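Local coordinates for protein Niban 2 (Homo sapiens, PDB 7CTP) that may suppress apoptosis and may promote melanoma cell invasion, as a cytosolic and membrane-associated protein that carries a PH domain, at residues S5-D10 with P254-K259; E367-N372 with R470-V475; E389-L394 with Y445-L450. One frame throughout, in Å; residues are numbered along the deposited sequence.

Contact 1: residues S5-D10 with P254-K259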
loop_
_atom_site.group_PDB
_atom_site.type_symbol
_atom_site.label_atom_id
_atom_site.label_comp_id
_atom_site.label_asym_id
_atom_site.label_seq_id
_atom_site.Cartn_x
_atom_site.Cartn_y
_atom_site.Cartn_z
ATOM N N SER A 5 13.427 4.192 -30.873
ATOM C CA SER A 5 13.493 5.265 -31.857
ATOM C C SER A 5 12.491 5.033 -32.974
ATOM O O SER A 5 11.972 5.995 -33.553
ATOM C CB SER A 5 14.904 5.384 -32.426
ATOM O OG SER A 5 15.294 4.169 -33.044
ATOM N N THR A 6 12.183 3.768 -33.264
ATOM C CA THR A 6 11.247 3.445 -34.333
ATOM C C THR A 6 9.807 3.679 -33.903
ATOM O O THR A 6 9.042 4.345 -34.609
ATOM C CB THR A 6 11.429 1.997 -34.775
ATOM O OG1 THR A 6 12.786 1.797 -35.187
ATOM C CG2 THR A 6 10.486 1.679 -35.937
ATOM N N HIS A 7 9.421 3.146 -32.745
ATOM C CA HIS A 7 8.019 3.124 -32.364
ATOM C C HIS A 7 7.632 4.229 -31.397
ATOM O O HIS A 7 6.446 4.579 -31.328
ATOM C CB HIS A 7 7.660 1.762 -31.770
ATOM C CG HIS A 7 7.921 0.625 -32.706
ATOM N ND1 HIS A 7 7.255 0.485 -33.904
ATOM C CD2 HIS A 7 8.798 -0.406 -32.637
ATOM C CE1 HIS A 7 7.699 -0.592 -34.527
ATOM N NE2 HIS A 7 8.634 -1.152 -33.778
ATOM N N LEU A 8 8.581 4.803 -30.670
ATOM C CA LEU A 8 8.250 5.994 -29.897
ATOM C C LEU A 8 8.932 7.216 -30.498
ATOM O O LEU A 8 9.690 7.914 -29.813
ATOM C CB LEU A 8 8.636 5.817 -28.423
ATOM C CG LEU A 8 7.881 4.705 -27.701
ATOM C CD1 LEU A 8 8.370 4.545 -26.273
ATOM C CD2 LEU A 8 6.385 4.992 -27.719
ATOM N N ASP A 9 8.657 7.497 -31.772
ATOM C CA ASP A 9 9.188 8.708 -32.377
ATOM C C ASP A 9 8.479 9.936 -31.804
ATOM O O ASP A 9 7.573 9.838 -30.970
ATOM C CB ASP A 9 9.098 8.651 -33.909
ATOM C CG ASP A 9 7.669 8.633 -34.446
ATOM O OD1 ASP A 9 6.699 8.839 -33.687
ATOM O OD2 ASP A 9 7.520 8.399 -35.668
ATOM N N ASP A 10 8.926 11.114 -32.237
ATOM C CA ASP A 10 8.402 12.347 -31.655
ATOM C C ASP A 10 6.890 12.448 -31.825
ATOM O O ASP A 10 6.188 12.885 -30.907
ATOM C CB ASP A 10 9.093 13.559 -32.273
ATOM C CG ASP A 10 10.458 13.822 -31.666
ATOM O OD1 ASP A 10 10.848 13.098 -30.727
ATOM O OD2 ASP A 10 11.134 14.757 -32.134
ATOM N N PRO A 254 1.136 -5.147 -33.600
ATOM C CA PRO A 254 1.304 -5.693 -34.961
ATOM C C PRO A 254 2.525 -5.169 -35.691
ATOM O O PRO A 254 2.884 -5.724 -36.740
ATOM C CB PRO A 254 0.015 -5.265 -35.673
ATOM C CG PRO A 254 -0.976 -5.056 -34.567
ATOM C CD PRO A 254 -0.163 -4.467 -33.457
ATOM N N ARG A 255 3.172 -4.128 -35.187
ATOM C CA ARG A 255 4.382 -3.599 -35.799
ATOM C C ARG A 255 5.649 -4.245 -35.258
ATOM O O ARG A 255 6.721 -4.054 -35.840
ATOM C CB ARG A 255 4.435 -2.079 -35.604
ATOM C CG ARG A 255 3.207 -1.356 -36.164
ATOM C CD ARG A 255 3.123 0.074 -35.662
ATOM N NE ARG A 255 1.830 0.682 -35.960
ATOM C CZ ARG A 255 1.682 1.769 -36.709
ATOM N NH1 ARG A 255 2.755 2.354 -37.222
ATOM N NH2 ARG A 255 0.475 2.277 -36.934
ATOM N N LEU A 256 5.554 -5.027 -34.186
ATOM C CA LEU A 256 6.727 -5.676 -33.621
ATOM C C LEU A 256 7.071 -6.931 -34.413
ATOM O O LEU A 256 6.186 -7.707 -34.790
ATOM C CB LEU A 256 6.485 -6.032 -32.151
ATOM C CG LEU A 256 5.991 -4.850 -31.317
ATOM C CD1 LEU A 256 5.757 -5.271 -29.864
ATOM C CD2 LEU A 256 6.995 -3.714 -31.400
ATOM N N LYS A 257 8.365 -7.131 -34.651
ATOM C CA LYS A 257 8.874 -8.230 -35.465
ATOM C C LYS A 257 9.640 -9.224 -34.600
ATOM O O LYS A 257 10.416 -8.830 -33.726
ATOM C CB LYS A 257 9.799 -7.701 -36.567
ATOM C CG LYS A 257 9.127 -6.821 -37.613
ATOM C CD LYS A 257 9.832 -6.955 -38.961
ATOM C CE LYS A 257 9.214 -6.051 -40.024
ATOM N NZ LYS A 257 9.738 -4.656 -39.974
ATOM N N GLY A 258 9.439 -10.513 -34.855
ATOM C CA GLY A 258 10.252 -11.527 -34.223
ATOM C C GLY A 258 9.405 -12.650 -33.685
ATOM O O GLY A 258 8.186 -12.699 -33.885
ATOM N N LYS A 259 10.067 -13.570 -32.988
ATOM C CA LYS A 259 9.392 -14.695 -32.365
ATOM C C LYS A 259 8.599 -14.208 -31.154
ATOM O O LYS A 259 8.834 -13.102 -30.662
ATOM C CB LYS A 259 10.419 -15.756 -31.984
ATOM C CG LYS A 259 11.045 -16.357 -33.242
ATOM C CD LYS A 259 12.333 -17.098 -32.986
ATOM C CE LYS A 259 12.442 -18.281 -33.941
ATOM N NZ LYS A 259 13.689 -19.065 -33.740
#
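His-7, the last residue of helix 3-7, and Arg-255, at the close of a short 3-10 turn, have the nearest CA atoms of the two segments, still 8.4 Å apart, and the histidine side chain spans the gap. The imidazole of His-7 makes the whole contact from its side. Its CE1 lies 3.7 Å from CB of Arg-255, and its NE2 is 3.9 Å from CD2 of Leu-256; both partners approach the ring obliquely. With CG anti to the carbonyl carbon (chi1 -58°), the His-7 ring is carried across the gap, while CG2 of Thr-6 sits over the centre of one ring face, 3.8 Å above its plane. Of Arg-255, CB and the backbone O meet the ring; the rest of the extended chain leads the guanidinium away, with its plane perpendicular to the imidazole, and NE donates to the backbone O of Glu-251. No hydrogen bond joins the segments, and the meeting rests on van der Waals contact. Leu-256 is the buried member and also packs on Gln-266 and Ile-270 of helix 260-337. That helix also receives Leu-8, the residue that breaks the helical run after His-7, on Ala-273 and Val-274. Asp-9 then caps the start of helix 10-48 through Arg-12 N, and the contact thus links helix 3-7 to the connection between helices 232-252 and 260-337, with helix 10-48 alongside.

Contact 2: residues E367-N372 with R470-V475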
loop_
_atom_site.group_PDB
_atom_site.type_symbol
_atom_site.label_atom_id
_atom_site.label_comp_id
_atom_site.label_asym_id
_atom_site.label_seq_id
_atom_site.Cartn_x
_atom_site.Cartn_y
_atom_site.Cartn_z
ATOM N N GLU A 367 12.680 -12.237 21.635
ATOM C CA GLU A 367 13.831 -11.348 21.523
ATOM C C GLU A 367 14.113 -10.651 22.848
ATOM O O GLU A 367 15.277 -10.481 23.233
ATOM C CB GLU A 367 13.595 -10.336 20.402
ATOM C CG GLU A 367 13.632 -10.970 19.022
ATOM C CD GLU A 367 14.965 -11.627 18.725
ATOM O OE1 GLU A 367 16.015 -10.984 18.938
ATOM O OE2 GLU A 367 14.958 -12.791 18.278
ATOM N N VAL A 368 13.062 -10.264 23.571
ATOM C CA VAL A 368 13.258 -9.650 24.881
ATOM C C VAL A 368 13.851 -10.665 25.854
ATOM O O VAL A 368 14.757 -10.345 26.637
ATOM C CB VAL A 368 11.931 -9.068 25.401
ATOM C CG1 VAL A 368 12.044 -8.729 26.880
ATOM C CG2 VAL A 368 11.548 -7.825 24.593
ATOM N N THR A 369 13.369 -11.907 25.798
ATOM C CA THR A 369 13.906 -12.948 26.671
ATOM C C THR A 369 15.358 -13.249 26.334
ATOM O O THR A 369 16.190 -13.434 27.231
ATOM C CB THR A 369 13.054 -14.210 26.575
ATOM O OG1 THR A 369 11.680 -13.872 26.806
ATOM C CG2 THR A 369 13.494 -15.223 27.629
ATOM N N ASP A 370 15.684 -13.297 25.040
ATOM C CA ASP A 370 17.073 -13.495 24.647
ATOM C C ASP A 370 17.959 -12.378 25.188
ATOM O O ASP A 370 19.081 -12.635 25.637
ATOM C CB ASP A 370 17.188 -13.601 23.127
ATOM C CG ASP A 370 16.838 -14.985 22.612
ATOM O OD1 ASP A 370 16.573 -15.877 23.444
ATOM O OD2 ASP A 370 16.816 -15.181 21.378
ATOM N N MET A 371 17.465 -11.133 25.180
ATOM C CA MET A 371 18.198 -10.046 25.828
ATOM C C MET A 371 18.328 -10.283 27.327
ATOM O O MET A 371 19.396 -10.066 27.911
ATOM C CB MET A 371 17.511 -8.707 25.572
ATOM C CG MET A 371 18.016 -7.604 26.504
ATOM S SD MET A 371 16.975 -6.148 26.468
ATOM C CE MET A 371 16.932 -5.869 24.706
ATOM N N ASN A 372 17.245 -10.736 27.962
ATOM C CA ASN A 372 17.265 -10.993 29.397
ATOM C C ASN A 372 18.297 -12.055 29.753
ATOM O O ASN A 372 19.007 -11.932 30.758
ATOM C CB ASN A 372 15.873 -11.422 29.854
ATOM C CG ASN A 372 15.587 -11.045 31.285
ATOM O OD1 ASN A 372 16.227 -10.158 31.851
ATOM N ND2 ASN A 372 14.610 -11.713 31.881
ATOM N N ARG A 470 9.178 -7.415 34.203
ATOM C CA ARG A 470 7.985 -6.647 34.557
ATOM C C ARG A 470 7.654 -5.613 33.493
ATOM O O ARG A 470 6.478 -5.386 33.190
ATOM C CB ARG A 470 8.153 -5.955 35.911
ATOM C CG ARG A 470 7.498 -6.691 37.068
ATOM C CD ARG A 470 8.028 -6.187 38.402
ATOM N NE ARG A 470 7.942 -4.733 38.538
ATOM C CZ ARG A 470 8.989 -3.914 38.597
ATOM N NH1 ARG A 470 8.805 -2.607 38.731
ATOM N NH2 ARG A 470 10.220 -4.393 38.501
ATOM N N VAL A 471 8.677 -4.958 32.941
ATOM C CA VAL A 471 8.456 -4.051 31.820
ATOM C C VAL A 471 7.906 -4.820 30.624
ATOM O O VAL A 471 6.999 -4.349 29.923
ATOM C CB VAL A 471 9.761 -3.312 31.475
ATOM C CG1 VAL A 471 9.631 -2.582 30.138
ATOM C CG2 VAL A 471 10.130 -2.341 32.589
ATOM N N LEU A 472 8.441 -6.021 30.381
ATOM C CA LEU A 472 7.960 -6.852 29.283
ATOM C C LEU A 472 6.491 -7.204 29.472
ATOM O O LEU A 472 5.690 -7.101 28.537
ATOM C CB LEU A 472 8.820 -8.116 29.167
ATOM C CG LEU A 472 8.334 -9.230 28.240
ATOM C CD1 LEU A 472 8.317 -8.753 26.784
ATOM C CD2 LEU A 472 9.184 -10.475 28.373
ATOM N N GLU A 473 6.111 -7.595 30.691
ATOM C CA GLU A 473 4.718 -7.946 30.943
ATOM C C GLU A 473 3.799 -6.741 30.751
ATOM O O GLU A 473 2.663 -6.887 30.283
ATOM C CB GLU A 473 4.573 -8.533 32.349
ATOM C CG GLU A 473 3.403 -9.496 32.530
ATOM C CD GLU A 473 3.453 -10.699 31.592
ATOM O OE1 GLU A 473 4.547 -11.268 31.381
ATOM O OE2 GLU A 473 2.380 -11.073 31.065
ATOM N N ARG A 474 4.279 -5.538 31.091
ATOM C CA ARG A 474 3.487 -4.330 30.864
ATOM C C ARG A 474 3.319 -4.047 29.377
ATOM O O ARG A 474 2.242 -3.623 28.937
ATOM C CB ARG A 474 4.135 -3.124 31.540
ATOM C CG ARG A 474 3.800 -2.963 33.006
ATOM C CD ARG A 474 4.589 -1.815 33.616
ATOM N NE ARG A 474 4.149 -0.508 33.131
ATOM C CZ ARG A 474 4.941 0.557 33.039
ATOM N NH1 ARG A 474 6.216 0.471 33.398
ATOM N NH2 ARG A 474 4.460 1.710 32.587
ATOM N N VAL A 475 4.385 -4.233 28.598
ATOM C CA VAL A 475 4.312 -3.958 27.166
ATOM C C VAL A 475 3.422 -4.984 26.475
ATOM O O VAL A 475 2.675 -4.656 25.546
ATOM C CB VAL A 475 5.732 -3.908 26.566
ATOM C CG1 VAL A 475 5.685 -3.736 25.045
ATOM C CG2 VAL A 475 6.517 -2.773 27.201
#
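Val-368 and Leu-472 meet between two helices that run in opposite directions, and nearly all the close packing comes from this one pair. CG1 of Val-368 fits between the two methyls of Leu-472, 3.7 Å from CD2 and equally near CD1, while CD1 of Leu-472 also rests 3.9 Å from CB of Val-368. The side chains slide past each other in opposite senses. In Leu-472, CG stands anti to the backbone N (chi1 170°), which sends the isobutyl group across to helix 342-378, where it also touches Phe-364 and Phe-365. This is antiparallel helix packing within the largely helical part of the protein: helix 342-378 lies against helix 464-511, and Phe-447 of helix 422-455 touches Val-368, adding a third helix to the apolar core. Toward the margin the fit slackens. OG1 of the partly exposed Thr-369 comes no nearer than 4.5 Å to CD2 of Leu-472, and its hydroxyl is engaged within its own helix by the backbone O of Phe-365. Arg-470, which is exposed, bridges to Glu-454 of helix 422-455.

Contact 3: residues E389-L394 with Y445-L450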
loop_
_atom_site.group_PDB
_atom_site.type_symbol
_atom_site.label_atom_id
_atom_site.label_comp_id
_atom_site.label_asym_id
_atom_site.label_seq_id
_atom_site.Cartn_x
_atom_site.Cartn_y
_atom_site.Cartn_z
ATOM N N GLU A 389 20.128 -1.604 21.192
ATOM C CA GLU A 389 20.294 -1.127 19.826
ATOM C C GLU A 389 19.838 -2.176 18.820
ATOM O O GLU A 389 19.208 -1.843 17.808
ATOM C CB GLU A 389 21.750 -0.734 19.588
ATOM C CG GLU A 389 21.963 0.147 18.375
ATOM C CD GLU A 389 22.019 -0.645 17.092
ATOM O OE1 GLU A 389 22.329 -1.858 17.149
ATOM O OE2 GLU A 389 21.745 -0.047 16.030
ATOM N N LYS A 390 20.139 -3.448 19.087
ATOM C CA LYS A 390 19.691 -4.517 18.200
ATOM C C LYS A 390 18.187 -4.725 18.309
ATOM O O LYS A 390 17.505 -4.928 17.297
ATOM C CB LYS A 390 20.446 -5.811 18.510
ATOM C CG LYS A 390 21.761 -5.953 17.740
ATOM C CD LYS A 390 22.690 -6.995 18.359
ATOM C CE LYS A 390 22.511 -8.378 17.738
ATOM N NZ LYS A 390 21.125 -8.915 17.873
ATOM N N LEU A 391 17.648 -4.673 19.533
ATOM C CA LEU A 391 16.209 -4.848 19.707
ATOM C C LEU A 391 15.437 -3.708 19.057
ATOM O O LEU A 391 14.334 -3.918 18.536
ATOM C CB LEU A 391 15.856 -4.942 21.191
ATOM C CG LEU A 391 14.382 -5.249 21.479
ATOM C CD1 LEU A 391 14.083 -6.713 21.186
ATOM C CD2 LEU A 391 13.984 -4.887 22.909
ATOM N N SER A 392 16.005 -2.495 19.081
ATOM C CA SER A 392 15.321 -1.318 18.549
ATOM C C SER A 392 14.981 -1.472 17.075
ATOM O O SER A 392 14.059 -0.807 16.584
ATOM C CB SER A 392 16.171 -0.056 18.746
ATOM O OG SER A 392 17.272 -0.009 17.850
ATOM N N ARG A 393 15.699 -2.342 16.360
ATOM C CA ARG A 393 15.543 -2.514 14.920
ATOM C C ARG A 393 14.751 -3.758 14.546
ATOM O O ARG A 393 14.683 -4.096 13.354
ATOM C CB ARG A 393 16.916 -2.575 14.256
ATOM C CG ARG A 393 17.801 -1.431 14.638
ATOM C CD ARG A 393 19.004 -1.315 13.734
ATOM N NE ARG A 393 19.529 0.041 13.809
ATOM C CZ ARG A 393 19.305 0.978 12.897
ATOM N NH1 ARG A 393 18.588 0.700 11.811
ATOM N NH2 ARG A 393 19.813 2.189 13.070
ATOM N N LEU A 394 14.158 -4.438 15.532
ATOM C CA LEU A 394 13.529 -5.739 15.295
ATOM C C LEU A 394 12.461 -5.667 14.206
ATOM O O LEU A 394 12.355 -6.575 13.371
ATOM C CB LEU A 394 12.927 -6.265 16.596
ATOM C CG LEU A 394 12.140 -7.572 16.547
ATOM C CD1 LEU A 394 12.994 -8.685 15.957
ATOM C CD2 LEU A 394 11.662 -7.936 17.943
ATOM N N TYR A 445 9.784 0.028 20.655
ATOM C CA TYR A 445 9.973 1.413 21.091
ATOM C C TYR A 445 9.435 1.609 22.502
ATOM O O TYR A 445 10.089 2.224 23.356
ATOM C CB TYR A 445 9.288 2.383 20.128
ATOM C CG TYR A 445 9.385 3.828 20.585
ATOM C CD1 TYR A 445 10.595 4.513 20.528
ATOM C CD2 TYR A 445 8.277 4.496 21.086
ATOM C CE1 TYR A 445 10.696 5.824 20.948
ATOM C CE2 TYR A 445 8.370 5.813 21.512
ATOM C CZ TYR A 445 9.581 6.468 21.439
ATOM O OH TYR A 445 9.686 7.782 21.858
ATOM N N THR A 446 8.226 1.103 22.756
ATOM C CA THR A 446 7.644 1.188 24.090
ATOM C C THR A 446 8.518 0.476 25.115
ATOM O O THR A 446 8.778 1.006 26.204
ATOM C CB THR A 446 6.238 0.593 24.086
ATOM O OG1 THR A 446 5.419 1.301 23.144
ATOM C CG2 THR A 446 5.618 0.698 25.471
ATOM N N PHE A 447 8.985 -0.732 24.780
ATOM C CA PHE A 447 9.838 -1.478 25.700
ATOM C C PHE A 447 11.089 -0.686 26.053
ATOM O O PHE A 447 11.467 -0.595 27.226
ATOM C CB PHE A 447 10.233 -2.836 25.113
ATOM C CG PHE A 447 11.041 -3.683 26.065
ATOM C CD1 PHE A 447 10.420 -4.355 27.109
ATOM C CD2 PHE A 447 12.423 -3.776 25.937
ATOM C CE1 PHE A 447 11.160 -5.119 28.002
ATOM C CE2 PHE A 447 13.167 -4.539 26.823
ATOM C CZ PHE A 447 12.537 -5.213 27.851
ATOM N N GLU A 448 11.744 -0.107 25.043
ATOM C CA GLU A 448 12.957 0.666 25.290
ATOM C C GLU A 448 12.663 1.863 26.185
ATOM O O GLU A 448 13.363 2.103 27.179
ATOM C CB GLU A 448 13.576 1.135 23.973
ATOM C CG GLU A 448 14.808 2.017 24.184
ATOM C CD GLU A 448 15.536 2.358 22.901
ATOM O OE1 GLU A 448 14.948 2.199 21.809
ATOM O OE2 GLU A 448 16.703 2.797 22.991
ATOM N N THR A 449 11.615 2.617 25.851
ATOM C CA THR A 449 11.287 3.820 26.608
ATOM C C THR A 449 10.935 3.486 28.052
ATOM O O THR A 449 11.410 4.144 28.988
ATOM C CB THR A 449 10.143 4.566 25.930
ATOM O OG1 THR A 449 10.463 4.757 24.547
ATOM C CG2 THR A 449 9.938 5.927 26.580
ATOM N N LEU A 450 10.111 2.457 28.254
ATOM C CA LEU A 450 9.682 2.113 29.606
ATOM C C LEU A 450 10.817 1.486 30.409
ATOM O O LEU A 450 10.914 1.701 31.622
ATOM C CB LEU A 450 8.473 1.178 29.550
ATOM C CG LEU A 450 7.187 1.780 28.997
ATOM C CD1 LEU A 450 5.993 0.933 29.392
ATOM C CD2 LEU A 450 7.017 3.223 29.465
#
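Leu-391 and Phe-447 meet where a type I beta turn from Leu-391 to Leu-394, continuing from helix 384-391, faces the continuous helix 422-455; the nearest CA atoms of the two segments, those of Ser-392 and Tyr-445, are 6.5 Å apart. CD2 of Leu-391 lies 3.6 Å from CD2 of Phe-447; the side chains cross at about a right angle, and the methyl meets the ring obliquely. Phe-447 has CG anti to its backbone N (chi1 -176°), which places the ring atoms CD2 and CE2 beside CD2 of Leu-391; Val-471 and Leu-472 of helix 464-511 are also in touch with the ring. Beside this pair, the extended chain of Glu-448 brings OE1 to 4.0 Å from CB of Ser-392, a contact without a hydrogen bond. The serine hydroxyl is turned back to its own segment, where OG donates to O of Glu-389 at 2.7 Å, tilted from the carbonyl plane. NE of Arg-393 forms a salt bridge with OE2 of Glu-389 (3.1 Å), meeting the oxygen from above the carboxylate plane; the same OE2 pairs with Arg-67, and NH2 of Arg-393 donates to O of Asp-65. On helix 422-455, OG1 and N of Thr-449 reach O of Tyr-445 from opposite faces of its plane, and OG1 stands over the centre of the tyrosine ring. No hydrogen bond or salt bridge crosses between turn and helix, so van der Waals packing of Leu-391 on Phe-447 is probably the main attraction, while the bonds of Glu-389 and Arg-393 link this turn to Asp-65 and Arg-67, just before strand 70-77, and two arginines at one carboxylate would favour a charged Glu-389.

How the contacts relate
From the N terminus, contact 1 comes first: it closes a long loop that takes in helix 10-48, the strands of the PH domain and helices up to 232-252, returning residues 254-259 to the first helix. Only after it has closed does helix 342-378 open contact 2, which ends on helix 464-511. Contact 3 is nested within that loop, joining helix 384-391 to helix 422-455. Contacts 2 and 3 have centres about 10 Å apart and touch, Met-371 meeting Leu-391 and Arg-474 meeting Leu-450, so four helices share one core. Contact 1 lies on the opposite side of the chain's centre, its nearest atoms about 40 Å from contact 3.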